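Side-chain contacts in ferritin heavy chain (Trichoplusia ni, PDB 1Z6O), which oxidises ferrous iron at its ferroxidase site and, together with light chains in a 24-subunit secreted shell, stores it as ferric hydroxide: residues C21-S24 with M25-Q28; I75-L78 with L79-G82. All coordinates share one frame; numbering follows the deposited sequence.

Interaction 1: C21-S24 with M25-Q28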
loop_
_atom_site.group_PDB
_atom_site.type_symbol
_atom_site.label_atom_id
_atom_site.label_comp_id
_atom_site.label_asym_id
_atom_site.label_seq_id
_atom_site.Cartn_x
_atom_site.Cartn_y
_atom_site.Cartn_z
ATOM N N CYS M 21 -5.349 -50.962 -35.396
ATOM C CA CYS M 21 -4.897 -49.904 -34.493
ATOM C C CYS M 21 -5.980 -49.620 -33.436
ATOM O O CYS M 21 -5.698 -49.544 -32.239
ATOM C CB CYS M 21 -4.593 -48.656 -35.322
ATOM S SG CYS M 21 -4.092 -47.199 -34.354
ATOM N N ARG M 22 -7.226 -49.486 -33.874
ATOM C CA ARG M 22 -8.304 -49.215 -32.937
ATOM C C ARG M 22 -8.453 -50.341 -31.914
ATOM O O ARG M 22 -8.636 -50.084 -30.726
ATOM C CB ARG M 22 -9.622 -49.000 -33.688
ATOM C CG ARG M 22 -10.747 -48.496 -32.794
ATOM C CD ARG M 22 -11.975 -48.098 -33.613
ATOM N NE ARG M 22 -12.457 -49.221 -34.410
ATOM C CZ ARG M 22 -12.398 -49.285 -35.737
ATOM N NH1 ARG M 22 -11.887 -48.280 -36.441
ATOM N NH2 ARG M 22 -12.826 -50.374 -36.361
ATOM N N ASN M 23 -8.362 -51.593 -32.359
ATOM C CA ASN M 23 -8.484 -52.698 -31.417
ATOM C C ASN M 23 -7.327 -52.722 -30.421
ATOM O O ASN M 23 -7.526 -53.068 -29.257
ATOM C CB ASN M 23 -8.588 -54.045 -32.159
ATOM C CG ASN M 23 -9.957 -54.238 -32.810
ATOM O OD1 ASN M 23 -10.922 -53.560 -32.453
ATOM N ND2 ASN M 23 -10.045 -55.164 -33.756
ATOM N N SER M 24 -6.119 -52.375 -30.862
ATOM C CA SER M 24 -4.985 -52.346 -29.933
ATOM C C SER M 24 -5.194 -51.241 -28.895
ATOM O O SER M 24 -4.819 -51.402 -27.737
ATOM C CB SER M 24 -3.658 -52.092 -30.669
ATOM O OG SER M 24 -3.307 -53.215 -31.443
ATOM N N MET M 25 -5.778 -50.120 -29.314
ATOM C CA MET M 25 -6.052 -49.023 -28.380
ATOM C C MET M 25 -7.099 -49.464 -27.352
ATOM O O MET M 25 -6.976 -49.156 -26.167
ATOM C CB MET M 25 -6.573 -47.791 -29.132
ATOM C CG MET M 25 -5.488 -47.023 -29.868
ATOM S SD MET M 25 -4.502 -46.018 -28.698
ATOM C CE MET M 25 -5.646 -44.608 -28.463
ATOM N N ARG M 26 -8.135 -50.175 -27.802
ATOM C CA ARG M 26 -9.179 -50.645 -26.886
ATOM C C ARG M 26 -8.584 -51.596 -25.846
ATOM O O ARG M 26 -8.949 -51.565 -24.663
ATOM C CB ARG M 26 -10.309 -51.353 -27.665
ATOM C CG ARG M 26 -11.127 -50.409 -28.583
ATOM C CD ARG M 26 -12.174 -51.205 -29.403
ATOM N NE ARG M 26 -13.106 -51.873 -28.498
ATOM C CZ ARG M 26 -14.258 -51.351 -28.088
ATOM N NH1 ARG M 26 -14.644 -50.156 -28.514
ATOM N NH2 ARG M 26 -15.002 -52.005 -27.210
ATOM N N GLN M 27 -7.667 -52.449 -26.287
ATOM C CA GLN M 27 -7.026 -53.381 -25.371
ATOM C C GLN M 27 -6.140 -52.607 -24.381
ATOM O O GLN M 27 -6.057 -52.956 -23.203
ATOM C CB GLN M 27 -6.180 -54.389 -26.155
ATOM C CG GLN M 27 -5.510 -55.436 -25.291
ATOM C CD GLN M 27 -4.946 -56.589 -26.112
ATOM O OE1 GLN M 27 -5.662 -57.209 -26.906
ATOM N NE2 GLN M 27 -3.661 -56.881 -25.925
ATOM N N GLN M 28 -5.478 -51.556 -24.854
ATOM C CA GLN M 28 -4.621 -50.760 -23.967
ATOM C C GLN M 28 -5.464 -50.066 -22.888
ATOM O O GLN M 28 -5.040 -49.943 -21.739
ATOM C CB GLN M 28 -3.847 -49.702 -24.769
ATOM C CG GLN M 28 -2.763 -48.982 -23.949
ATOM C CD GLN M 28 -1.707 -49.957 -23.452
ATOM O OE1 GLN M 28 -1.300 -50.850 -24.183
ATOM N NE2 GLN M 28 -1.257 -49.788 -22.208
#
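Met25 N donates to Cys21 O at 3.0 Å, and the same i to i+4 step is repeated by Arg26 on Arg22, Gln27 on Asn23 and Gln28 on Ser24, giving four unbroken rungs of alpha-helix within the first turns of helix 19-47. The carbonyl oxygens on this ladder also receive the start of the next turn's side chains: Met25 CG lies 3.5 Å from Cys21 O, and Arg26 CG comes to 3.3 Å from Arg22 O. In both residues CG stands beside the backbone N, which turns the chain back over the preceding turn (Arg26 chi1 -67°). The Arg26 side chain then passes obliquely by that of Asn23 before its guanidinium leaves the helix to hydrogen-bond the carbonyl oxygen of Asp87. The helix belongs to the four-helix bundle of the ferritin fold, and Cys21, Met25 and Gln28 are its residues here that are buried against the other helices. Cys21 is disulfide-bonded to Cys130, tying this helix to helix 105-132, while Met25, bent at chi2 and chi3, folds its thioether into the bundle against Leu74, Tyr77 and Leu141. The amide of Gln28 is shared between Ser122 OG, through OE1, and the iron ligand Glu32, through NE2, which makes Gln28 a second-shell neighbour of the metal site.

Interaction 2: I75-L78 with L79-G82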
loop_
_atom_site.group_PDB
_atom_site.type_symbol
_atom_site.label_atom_id
_atom_site.label_comp_id
_atom_site.label_asym_id
_atom_site.label_seq_id
_atom_site.Cartn_x
_atom_site.Cartn_y
_atom_site.Cartn_z
ATOM N N ILE M 75 -9.178 -42.955 -24.173
ATOM C CA ILE M 75 -10.583 -42.881 -24.572
ATOM C C ILE M 75 -10.843 -41.534 -25.267
ATOM O O ILE M 75 -11.508 -41.482 -26.309
ATOM C CB ILE M 75 -11.520 -43.021 -23.340
ATOM C CG1 ILE M 75 -11.463 -44.466 -22.822
ATOM C CG2 ILE M 75 -12.965 -42.621 -23.715
ATOM C CD1 ILE M 75 -12.103 -44.653 -21.435
ATOM N N GLU M 76 -10.328 -40.443 -24.699
ATOM C CA GLU M 76 -10.522 -39.124 -25.317
ATOM C C GLU M 76 -9.905 -39.071 -26.712
ATOM O O GLU M 76 -10.426 -38.398 -27.598
ATOM C CB GLU M 76 -9.897 -38.009 -24.460
ATOM C CG GLU M 76 -10.604 -37.780 -23.125
ATOM C CD GLU M 76 -11.933 -37.052 -23.272
ATOM O OE1 GLU M 76 -12.764 -37.146 -22.344
ATOM O OE2 GLU M 76 -12.147 -36.373 -24.304
ATOM N N TYR M 77 -8.781 -39.755 -26.907
ATOM C CA TYR M 77 -8.149 -39.745 -28.228
ATOM C C TYR M 77 -9.095 -40.420 -29.238
ATOM O O TYR M 77 -9.334 -39.900 -30.328
ATOM C CB TYR M 77 -6.801 -40.494 -28.198
ATOM C CG TYR M 77 -6.061 -40.345 -29.508
ATOM C CD1 TYR M 77 -5.145 -39.308 -29.693
ATOM C CD2 TYR M 77 -6.380 -41.151 -30.607
ATOM C CE1 TYR M 77 -4.571 -39.063 -30.949
ATOM C CE2 TYR M 77 -5.816 -40.916 -31.868
ATOM C CZ TYR M 77 -4.920 -39.866 -32.029
ATOM O OH TYR M 77 -4.416 -39.573 -33.278
ATOM N N LEU M 78 -9.629 -41.584 -28.884
ATOM C CA LEU M 78 -10.551 -42.275 -29.792
ATOM C C LEU M 78 -11.767 -41.390 -30.113
ATOM O O LEU M 78 -12.211 -41.323 -31.260
ATOM C CB LEU M 78 -11.028 -43.602 -29.172
ATOM C CG LEU M 78 -9.946 -44.682 -28.970
ATOM C CD1 LEU M 78 -10.585 -45.944 -28.387
ATOM C CD2 LEU M 78 -9.269 -45.008 -30.308
ATOM N N LEU M 79 -12.306 -40.713 -29.103
ATOM C CA LEU M 79 -13.472 -39.850 -29.316
ATOM C C LEU M 79 -13.135 -38.708 -30.273
ATOM O O LEU M 79 -13.945 -38.345 -31.132
ATOM C CB LEU M 79 -13.964 -39.267 -27.977
ATOM C CG LEU M 79 -14.599 -40.271 -26.994
ATOM C CD1 LEU M 79 -14.684 -39.636 -25.595
ATOM C CD2 LEU M 79 -16.003 -40.675 -27.499
ATOM N N MET M 80 -11.944 -38.133 -30.119
ATOM C CA MET M 80 -11.521 -37.034 -30.989
ATOM C C MET M 80 -11.444 -37.489 -32.452
ATOM O O MET M 80 -11.733 -36.710 -33.364
ATOM C CB MET M 80 -10.144 -36.498 -30.555
ATOM C CG MET M 80 -9.530 -35.517 -31.571
ATOM S SD MET M 80 -7.856 -34.965 -31.144
ATOM C CE MET M 80 -6.919 -36.514 -31.543
ATOM N N ARG M 81 -11.046 -38.742 -32.669
ATOM C CA ARG M 81 -10.926 -39.289 -34.025
ATOM C C ARG M 81 -12.266 -39.741 -34.622
ATOM O O ARG M 81 -12.317 -40.219 -35.759
ATOM C CB ARG M 81 -9.908 -40.451 -34.044
ATOM C CG ARG M 81 -8.448 -39.990 -33.795
ATOM C CD ARG M 81 -7.915 -39.133 -34.964
ATOM N NE ARG M 81 -7.754 -39.930 -36.188
ATOM C CZ ARG M 81 -6.702 -40.704 -36.465
ATOM N NH1 ARG M 81 -5.679 -40.798 -35.614
ATOM N NH2 ARG M 81 -6.677 -41.411 -37.594
ATOM N N GLY M 82 -13.348 -39.594 -33.862
ATOM C CA GLY M 82 -14.658 -39.957 -34.389
ATOM C C GLY M 82 -15.128 -41.352 -34.026
ATOM O O GLY M 82 -16.136 -41.826 -34.556
#
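Tyr77 is flanked by the two side chains that follow it round the helix, Met80 and Arg81. Its CG lies opposite the backbone N (chi1 -173°), which carries the ring along the helix toward the C-terminal end. Over one face sits the methyl of Met80: CE is 4.0 Å from the centroid of the Tyr77 ring, a CH-pi contact made possible by the bend at the end of an otherwise extended methionine chain (chi3 74°). Arg81 runs alongside the tyrosine, its CG 3.4 Å from Tyr77 CE2. The arginine chain then curls round so that Arg81 NH1 donates to Tyr77 OH at 2.9 Å. The hydroxyl lies at the edge of the guanidinium, near its plane, and the bond is noticeably bent, at 141°. Both polar groups have further partners: Tyr77 OH hydrogen-bonds His140 ND1, while Arg81 forms a salt bridge with Asp138 and a cation-pi contact with Tyr154 of a second heavy chain. A leucine in place of Tyr77 would probably leave Arg81 NH1 and His140 without their shared hydroxyl and deprive the Met80 methyl of its aromatic face. Farther round, Ile75 and Leu79 lie side by side, CG2 of Ile75 3.9 Å from CD1 of Leu79, and both pack against a light chain. The backbone meanwhile comes to its end: Arg81 N bonds Tyr77 O at 3.1 Å and, weakly, Leu78 O. Gly82 adopts a positive phi, at which a beta carbon would be jammed against the preceding carbonyl oxygen, and closes helix 54-80 in a Schellman motif.

Both contacts are local pairings along neighbouring helices of one bundle: residues 21-28 lie near the start of helix 19-47, and residues 75-82 span the C-terminal end of helix 54-80. They meet directly through Met25, whose CB is 4.0 Å from Leu78 CD2. Interaction 1 is only partly buried: its links across the segments are backbone bonds, and its polar ends turn to partners within the same chain. Interaction 2 is more deeply buried, adds side-chain bonding of its own, and faces both a light chain and a second heavy chain. Interaction 1 reaches toward the iron through Gln28, whereas interaction 2 lies farther from the metal.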